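Local structure of major pilin protein fimA (Silicibacter pomeroyi, 2IMH) at residues A[14-20]-A[167-172]; A[36-42]-A[87-91]; A[130-135]-A[148-153]. The protein is of unknown function but belongs to the DUF1028 family and folds as two antiparallel sheets packed between helices. All blocks are in the same frame, centred on the assembly; numbering follows the deposited sequence.

Interaction 1 (A[14-20]-A[167-172]); sequences TGAIGGA and AMLVLH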
loop_
_atom_site.group_PDB
_atom_site.type_symbol
_atom_site.label_atom_id
_atom_site.label_comp_id
_atom_site.label_asym_id
_atom_site.label_seq_id
_atom_site.Cartn_x
_atom_site.Cartn_y
_atom_site.Cartn_z
ATOM N N THR A 14 -5.131 -7.786 13.993
ATOM C CA THR A 14 -3.985 -8.688 13.752
ATOM C C THR A 14 -2.619 -8.030 13.915
ATOM O O THR A 14 -1.606 -8.708 14.143
ATOM C CB THR A 14 -4.042 -9.324 12.359
ATOM O OG1 THR A 14 -3.847 -8.312 11.351
ATOM C CG2 THR A 14 -5.395 -10.008 12.137
ATOM N N GLY A 15 -2.579 -6.713 13.778
ATOM C CA GLY A 15 -1.320 -5.996 13.795
ATOM C C GLY A 15 -0.717 -5.968 12.401
ATOM O O GLY A 15 0.371 -5.415 12.208
ATOM N N ALA A 16 -1.425 -6.543 11.422
ATOM C CA ALA A 16 -0.960 -6.435 10.029
ATOM C C ALA A 16 -0.927 -4.977 9.610
ATOM O O ALA A 16 -1.710 -4.155 10.103
ATOM C CB ALA A 16 -1.852 -7.213 9.087
ATOM N N ILE A 17 -0.022 -4.677 8.692
ATOM C CA ILE A 17 0.036 -3.360 8.053
ATOM C C ILE A 17 -0.039 -3.585 6.548
ATOM O O ILE A 17 0.349 -4.649 6.048
ATOM C CB ILE A 17 1.303 -2.568 8.457
ATOM C CG1 ILE A 17 2.601 -3.347 8.143
ATOM C CG2 ILE A 17 1.195 -2.137 9.933
ATOM C CD1 ILE A 17 3.892 -2.524 8.350
ATOM N N GLY A 18 -0.571 -2.614 5.825
ATOM C CA GLY A 18 -0.630 -2.785 4.382
ATOM C C GLY A 18 -0.913 -1.536 3.604
ATOM O O GLY A 18 -1.071 -0.454 4.163
ATOM N N GLY A 19 -0.946 -1.697 2.291
ATOM C CA GLY A 19 -1.278 -0.579 1.413
ATOM C C GLY A 19 -1.707 -1.110 0.062
ATOM O O GLY A 19 -1.478 -2.291 -0.258
ATOM N N ALA A 20 -2.321 -0.240 -0.724
ATOM C CA ALA A 20 -2.732 -0.593 -2.074
ATOM C C ALA A 20 -2.713 0.652 -2.920
ATOM O O ALA A 20 -2.890 1.755 -2.401
ATOM C CB ALA A 20 -4.092 -1.209 -2.065
ATOM N N ALA A 167 -1.511 -2.476 -7.310
ATOM C CA ALA A 167 -0.738 -3.329 -6.420
ATOM C C ALA A 167 -1.263 -3.307 -4.996
ATOM O O ALA A 167 -1.972 -2.373 -4.585
ATOM C CB ALA A 167 0.714 -2.912 -6.421
HETATM N N MSE A 168 -0.845 -4.322 -4.246
HETATM C CA MSE A 168 -1.127 -4.403 -2.821
HETATM C C MSE A 168 0.105 -4.949 -2.128
HETATM O O MSE A 168 0.874 -5.720 -2.718
HETATM C CB MSE A 168 -2.320 -5.326 -2.540
HETATM C CG MSE A 168 -2.866 -5.235 -1.116
HETATM SE SE MSE A 168 -4.669 -5.989 -0.952
HETATM C CE MSE A 168 -5.529 -4.733 -2.158
ATOM N N LEU A 169 0.291 -4.531 -0.881
ATOM C CA LEU A 169 1.395 -5.019 -0.082
ATOM C C LEU A 169 0.858 -5.171 1.330
ATOM O O LEU A 169 0.363 -4.188 1.902
ATOM C CB LEU A 169 2.553 -4.017 -0.106
ATOM C CG LEU A 169 3.735 -4.373 0.803
ATOM C CD1 LEU A 169 4.393 -5.651 0.268
ATOM C CD2 LEU A 169 4.760 -3.232 0.925
ATOM N N VAL A 170 0.958 -6.376 1.888
ATOM C CA VAL A 170 0.489 -6.612 3.258
ATOM C C VAL A 170 1.516 -7.423 4.028
ATOM O O VAL A 170 2.025 -8.434 3.530
ATOM C CB VAL A 170 -0.891 -7.312 3.303
ATOM C CG1 VAL A 170 -1.299 -7.648 4.775
ATOM C CG2 VAL A 170 -1.964 -6.434 2.618
ATOM N N LEU A 171 1.802 -6.969 5.248
ATOM C CA LEU A 171 2.846 -7.563 6.091
ATOM C C LEU A 171 2.291 -7.931 7.455
ATOM O O LEU A 171 1.492 -7.203 8.022
ATOM C CB LEU A 171 3.997 -6.569 6.295
ATOM C CG LEU A 171 4.606 -5.908 5.046
ATOM C CD1 LEU A 171 5.706 -4.936 5.466
ATOM C CD2 LEU A 171 5.150 -6.984 4.099
ATOM N N HIS A 172 2.752 -9.054 7.990
ATOM C CA HIS A 172 2.365 -9.496 9.323
ATOM C C HIS A 172 3.464 -10.437 9.809
ATOM O O HIS A 172 3.992 -11.207 9.013
ATOM C CB HIS A 172 1.062 -10.265 9.258
ATOM C CG HIS A 172 0.564 -10.691 10.601
ATOM N ND1 HIS A 172 0.977 -11.857 11.211
ATOM C CD2 HIS A 172 -0.268 -10.078 11.478
ATOM C CE1 HIS A 172 0.402 -11.956 12.399
ATOM N NE2 HIS A 172 -0.367 -10.894 12.581
#
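Ile17 and Leu171 exchange a pair of backbone hydrogen bonds, Ile17 N to Leu171 O at 3.0 Å and Leu171 N to Ile17 O at 2.9 Å, the second almost straight at 173°. Gly19 and Leu169 repeat the exchange two residues further on, and Gly18 with Val170 forms the non-hydrogen-bonded pair in between. This is the regular alternation of an antiparallel sheet, here joining strands that lie far apart in sequence.

The middle of the contact is tight. Gly18 CA and Val170 CA come within 4.1 Å, and a side chain on Gly18 would run into Val170 CG2 and Leu169 O. Val170 CG1, turned anti to its own nitrogen (chi1 175°), lies 3.7 Å from Ile17 O. On the other face Ile17 CG1 rests against Leu171 CB at 4.0 Å, the two side chains crossing obliquely.

The end of the pair at Thr14 and Gly15, both partly exposed, is looser. There His172 NE2 reaches Thr14 O at 3.0 Å, but the bond is weak and bent to 127°. Thr14 O and Ala16 N both lie at the edge of the imidazole, near its plane, while ND1 is engaged by Asp174 N. Thr14 OG1 accepts from Ala16 N in an ST turn and is also hydrogen-bonded to Asp11.

Within the six-stranded sheet, strand 4-11 flanks this pair through Gly18 and Ala20, and strand 175-182 does so through Met168 and Val170. Helix 142-155 covers the face of Ala20 and Val170 with Leu150 and Leu146, whereas Ile17, Leu169 and Leu171 turn to Met41 of strand 40-45 in the second sheet and to Leu37 in the loop before it.

Interaction 2 (A[36-42]-A[87-91]); sequences DLNAGMS and AAMDL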
loop_
_atom_site.group_PDB
_atom_site.type_symbol
_atom_site.label_atom_id
_atom_site.label_comp_id
_atom_site.label_asym_id
_atom_site.label_seq_id
_atom_site.Cartn_x
_atom_site.Cartn_y
_atom_site.Cartn_z
ATOM N N ASP A 36 7.635 -2.060 6.363
ATOM C CA ASP A 36 8.493 -2.888 7.210
ATOM C C ASP A 36 7.829 -3.008 8.570
ATOM O O ASP A 36 7.394 -2.005 9.160
ATOM C CB ASP A 36 9.887 -2.259 7.344
ATOM C CG ASP A 36 10.925 -3.228 7.897
ATOM O OD1 ASP A 36 10.604 -4.027 8.808
ATOM O OD2 ASP A 36 12.086 -3.176 7.414
ATOM N N LEU A 37 7.701 -4.247 9.045
ATOM C CA LEU A 37 7.077 -4.512 10.329
ATOM C C LEU A 37 7.824 -3.880 11.502
ATOM O O LEU A 37 7.278 -3.805 12.618
ATOM C CB LEU A 37 6.899 -6.016 10.539
ATOM C CG LEU A 37 5.880 -6.686 9.623
ATOM C CD1 LEU A 37 6.079 -8.189 9.705
ATOM C CD2 LEU A 37 4.454 -6.307 10.040
ATOM N N ASN A 38 9.029 -3.377 11.244
ATOM C CA ASN A 38 9.756 -2.651 12.270
ATOM C C ASN A 38 9.623 -1.125 12.139
ATOM O O ASN A 38 10.353 -0.375 12.802
ATOM C CB ASN A 38 11.225 -3.085 12.287
ATOM C CG ASN A 38 11.999 -2.632 11.067
ATOM O OD1 ASN A 38 11.608 -1.702 10.355
ATOM N ND2 ASN A 38 13.128 -3.294 10.817
ATOM N N ALA A 39 8.699 -0.665 11.295
ATOM C CA ALA A 39 8.616 0.761 10.989
ATOM C C ALA A 39 7.181 1.247 10.728
ATOM O O ALA A 39 6.693 2.200 11.366
ATOM C CB ALA A 39 9.507 1.078 9.776
ATOM N N GLY A 40 6.507 0.601 9.785
ATOM C CA GLY A 40 5.228 1.118 9.267
ATOM C C GLY A 40 5.177 1.015 7.749
ATOM O O GLY A 40 5.884 0.182 7.160
HETATM N N MSE A 41 4.355 1.861 7.123
HETATM C CA MSE A 41 4.129 1.819 5.673
HETATM C C MSE A 41 4.431 3.174 5.055
HETATM O O MSE A 41 4.277 4.213 5.710
HETATM C CB MSE A 41 2.657 1.496 5.376
HETATM C CG MSE A 41 2.189 0.107 5.782
HETATM SE SE MSE A 41 2.949 -1.356 4.709
HETATM C CE MSE A 41 2.439 -0.705 2.910
ATOM N N SER A 42 4.801 3.167 3.775
ATOM C CA SER A 42 4.935 4.429 3.052
ATOM C C SER A 42 4.408 4.321 1.624
ATOM O O SER A 42 4.423 3.243 1.027
ATOM C CB SER A 42 6.388 4.905 3.036
ATOM O OG SER A 42 7.224 4.013 2.334
ATOM N N ALA A 87 3.314 9.776 1.752
ATOM C CA ALA A 87 2.435 9.463 2.865
ATOM C C ALA A 87 3.114 8.370 3.665
ATOM O O ALA A 87 3.811 7.509 3.106
ATOM C CB ALA A 87 1.094 8.979 2.369
ATOM N N ALA A 88 2.951 8.414 4.974
ATOM C CA ALA A 88 3.610 7.427 5.827
ATOM C C ALA A 88 2.734 7.146 7.013
ATOM O O ALA A 88 2.068 8.050 7.523
ATOM C CB ALA A 88 4.963 7.940 6.313
HETATM N N MSE A 89 2.771 5.906 7.491
HETATM C CA MSE A 89 1.934 5.517 8.610
HETATM C C MSE A 89 2.762 4.654 9.547
HETATM O O MSE A 89 3.522 3.815 9.080
HETATM C CB MSE A 89 0.717 4.708 8.105
HETATM C CG MSE A 89 -0.215 4.262 9.209
HETATM SE SE MSE A 89 -1.258 2.689 8.674
HETATM C CE MSE A 89 0.174 1.359 8.710
ATOM N N ASP A 90 2.628 4.852 10.859
ATOM C CA ASP A 90 3.396 4.066 11.819
ATOM C C ASP A 90 2.650 2.800 12.209
ATOM O O ASP A 90 1.559 2.543 11.700
ATOM C CB ASP A 90 3.849 4.903 13.041
ATOM C CG ASP A 90 2.730 5.200 14.051
ATOM O OD1 ASP A 90 1.608 4.647 13.967
ATOM O OD2 ASP A 90 3.018 6.020 14.974
ATOM N N LEU A 91 3.248 2.008 13.104
ATOM C CA LEU A 91 2.719 0.679 13.414
ATOM C C LEU A 91 1.421 0.716 14.203
ATOM O O LEU A 91 0.743 -0.317 14.326
ATOM C CB LEU A 91 3.764 -0.166 14.160
ATOM C CG LEU A 91 5.006 -0.552 13.361
ATOM C CD1 LEU A 91 6.011 -1.217 14.298
ATOM C CD2 LEU A 91 4.660 -1.507 12.192
HETATM O O HOH W 1 5.937 2.731 13.890
#
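Asp36 O is gripped by two backbone donors, Ala39 N and Gly40 N, each at 2.8 Å, while the Leu91 methyl CD2 approaches the same oxygen to 4.1 Å. Leu91 lies against the turn that follows Asp36: with CG anti to the carbonyl carbon (chi1 -67°), both of its methyls are brought against Leu37 O. CD1 packs 3.3 Å from Leu37 O, and CD2 also lies near Gly40 N. Cut back to an alanine, this position would probably leave a gap beside the turn and strip Leu37 O and Gly40 N of their apolar cover. One water spans the same junction, donating to Ala39 O at 2.7 Å and accepting from Leu91 N at 2.9 Å.

The pair of hydrogen bonds to Asp36 O marks a classic beta bulge, in which Ala39 and Gly40 together face Asp36 in the hairpin that links strands 33-36 and 40-45. An Asx turn, Asn38 N to Asp36 OD1, lies within the bend; the donor meets that oxygen from above the carboxylate plane. Arg62 forms a salt bridge to Asp36 OD2 and a hydrogen bond to Asn38 OD1.

Past the bulge the antiparallel pairing of a four-stranded sheet takes over. Gly40 has backbone angles suited only to glycine, and a side chain there would collide with Met89 O. Met41 N to Met89 O and Met89 N to Met41 O then close a hydrogen-bonded pair, both at 2.9 Å. The two selenomethionine side chains run side by side in the same direction, Met41 CG meeting Met89 CE at 3.8 Å, and both touch Ile17 of the other sheet. Ser42 and Ala88 face the opposite way, to Val57 of helix 51-62, where Ser42 OG bonds Gly54 O.

Interaction 3 (A[130-135]-A[148-153]); sequences AMTEAF and AALIAA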
loop_
_atom_site.group_PDB
_atom_site.type_symbol
_atom_site.label_atom_id
_atom_site.label_comp_id
_atom_site.label_asym_id
_atom_site.label_seq_id
_atom_site.Cartn_x
_atom_site.Cartn_y
_atom_site.Cartn_z
ATOM N N ALA A 130 -14.224 8.887 -1.358
ATOM C CA ALA A 130 -14.889 7.613 -1.679
ATOM C C ALA A 130 -13.988 6.443 -1.302
ATOM O O ALA A 130 -14.455 5.434 -0.757
ATOM C CB ALA A 130 -15.262 7.530 -3.163
HETATM N N MSE A 131 -12.695 6.590 -1.583
HETATM C CA MSE A 131 -11.703 5.582 -1.203
HETATM C C MSE A 131 -11.742 5.310 0.305
HETATM O O MSE A 131 -11.790 4.164 0.751
HETATM C CB MSE A 131 -10.313 6.090 -1.592
HETATM C CG MSE A 131 -9.230 5.067 -1.419
HETATM SE SE MSE A 131 -7.560 5.793 -2.067
HETATM C CE MSE A 131 -6.872 4.110 -2.796
ATOM N N THR A 132 -11.705 6.387 1.086
ATOM C CA THR A 132 -11.689 6.290 2.555
ATOM C C THR A 132 -12.988 5.674 3.081
ATOM O O THR A 132 -12.981 4.713 3.870
ATOM C CB THR A 132 -11.505 7.698 3.154
ATOM O OG1 THR A 132 -10.243 8.241 2.737
ATOM C CG2 THR A 132 -11.557 7.650 4.671
ATOM N N GLU A 133 -14.114 6.229 2.646
ATOM C CA GLU A 133 -15.422 5.696 3.036
ATOM C C GLU A 133 -15.514 4.192 2.759
ATOM O O GLU A 133 -15.970 3.434 3.608
ATOM C CB GLU A 133 -16.541 6.432 2.290
ATOM C CG GLU A 133 -17.953 5.904 2.577
ATOM C CD GLU A 133 -19.039 6.534 1.697
ATOM O OE1 GLU A 133 -18.721 7.339 0.789
ATOM O OE2 GLU A 133 -20.234 6.219 1.913
ATOM N N ALA A 134 -15.089 3.765 1.569
ATOM C CA ALA A 134 -15.128 2.340 1.214
ATOM C C ALA A 134 -14.276 1.490 2.154
ATOM O O ALA A 134 -14.731 0.438 2.613
ATOM C CB ALA A 134 -14.727 2.121 -0.229
ATOM N N PHE A 135 -13.067 1.946 2.466
ATOM C CA PHE A 135 -12.202 1.199 3.384
ATOM C C PHE A 135 -12.797 1.088 4.787
ATOM O O PHE A 135 -12.859 0.001 5.358
ATOM C CB PHE A 135 -10.807 1.823 3.478
ATOM C CG PHE A 135 -9.873 1.025 4.314
ATOM C CD1 PHE A 135 -9.194 -0.071 3.768
ATOM C CD2 PHE A 135 -9.709 1.323 5.667
ATOM C CE1 PHE A 135 -8.361 -0.839 4.563
ATOM C CE2 PHE A 135 -8.869 0.569 6.458
ATOM C CZ PHE A 135 -8.204 -0.521 5.905
ATOM N N ALA A 148 -11.508 -2.934 -1.929
ATOM C CA ALA A 148 -12.739 -2.139 -1.969
ATOM C C ALA A 148 -12.403 -0.650 -2.134
ATOM O O ALA A 148 -13.065 0.074 -2.888
ATOM C CB ALA A 148 -13.550 -2.358 -0.722
ATOM N N ALA A 149 -11.365 -0.206 -1.424
ATOM C CA ALA A 149 -10.881 1.168 -1.523
ATOM C C ALA A 149 -10.424 1.536 -2.931
ATOM O O ALA A 149 -10.797 2.596 -3.442
ATOM C CB ALA A 149 -9.772 1.423 -0.513
ATOM N N LEU A 150 -9.638 0.663 -3.570
ATOM C CA LEU A 150 -9.198 0.915 -4.956
ATOM C C LEU A 150 -10.393 1.028 -5.912
ATOM O O LEU A 150 -10.463 1.929 -6.746
ATOM C CB LEU A 150 -8.283 -0.207 -5.449
ATOM C CG LEU A 150 -6.910 -0.342 -4.797
ATOM C CD1 LEU A 150 -6.123 -1.441 -5.515
ATOM C CD2 LEU A 150 -6.142 0.995 -4.820
ATOM N N ILE A 151 -11.323 0.091 -5.788
ATOM C CA ILE A 151 -12.527 0.087 -6.623
ATOM C C ILE A 151 -13.369 1.364 -6.457
ATOM O O ILE A 151 -13.804 1.964 -7.452
ATOM C CB ILE A 151 -13.339 -1.201 -6.376
ATOM C CG1 ILE A 151 -12.627 -2.382 -7.043
ATOM C CG2 ILE A 151 -14.797 -1.070 -6.855
ATOM C CD1 ILE A 151 -12.603 -2.336 -8.589
ATOM N N ALA A 152 -13.565 1.794 -5.213
ATOM C CA ALA A 152 -14.324 3.028 -4.940
ATOM C C ALA A 152 -13.605 4.247 -5.508
ATOM O O ALA A 152 -14.236 5.168 -6.022
ATOM C CB ALA A 152 -14.528 3.198 -3.437
ATOM N N ALA A 153 -12.282 4.272 -5.386
ATOM C CA ALA A 153 -11.503 5.402 -5.899
ATOM C C ALA A 153 -11.642 5.462 -7.409
ATOM O O ALA A 153 -11.819 6.541 -7.982
ATOM C CB ALA A 153 -10.056 5.253 -5.526
#
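Around Met131 and Ala149, whose CA atoms are 4.5 Å apart, helices 130-135 and 148-153 run roughly antiparallel, their axes 7.5 Å apart and inclined at 147°. So close an approach is possible because alanines line most of the interface; no hydrogen bond crosses it. Ala134 CB presses on Ala152 CB at 3.4 Å, a notably short carbon-carbon approach, and Ala152 CB also sits 3.5 Å from Ala130 O. Backbone carbonyls therefore form part of the packing surface.

Met131, a selenomethionine, lies at the centre. With CG anti to the backbone N (chi1 -172°), it reaches across the neighbouring helix: CG lies 3.8 Å from Ala149 CB, CB touches Ala153 CB, and CE ends against Leu150 CD2 at 3.8 Å, the two side chains pointing the same way. Phe135 contributes its CB, which rests on Ala149.

The inner side of the pair lies on strand 4-11, where Met131 meets Phe5 and Ile7 and Phe135 meets Ala9. Leu150 continues to Ile190 and Leu193 of helix 189-200, and the Phe135 ring meets Phe112 of strand 108-112.

Overall arrangement
The three contacts sample successive layers of an alpha-beta-beta-alpha sandwich, an architecture reminiscent of the Ntn-hydrolases; no active site is assigned, and no ligand lies among these contacts. Interaction 1 is the hub. Its centre lies about 10 Å from that of interaction 2, and the two sheets meet directly, with Ile17 CD1 3.6 Å from Gly40 O. Toward interaction 3 the distance between centres is about 16 Å, bridged where Leu150 CD2 comes 3.9 Å from Ala20 C. Interactions 2 and 3 do not touch: their centres are about 21 Å apart and their nearest atoms about 8 Å. Both are nested, one after the other, in the loop closed by interaction 1.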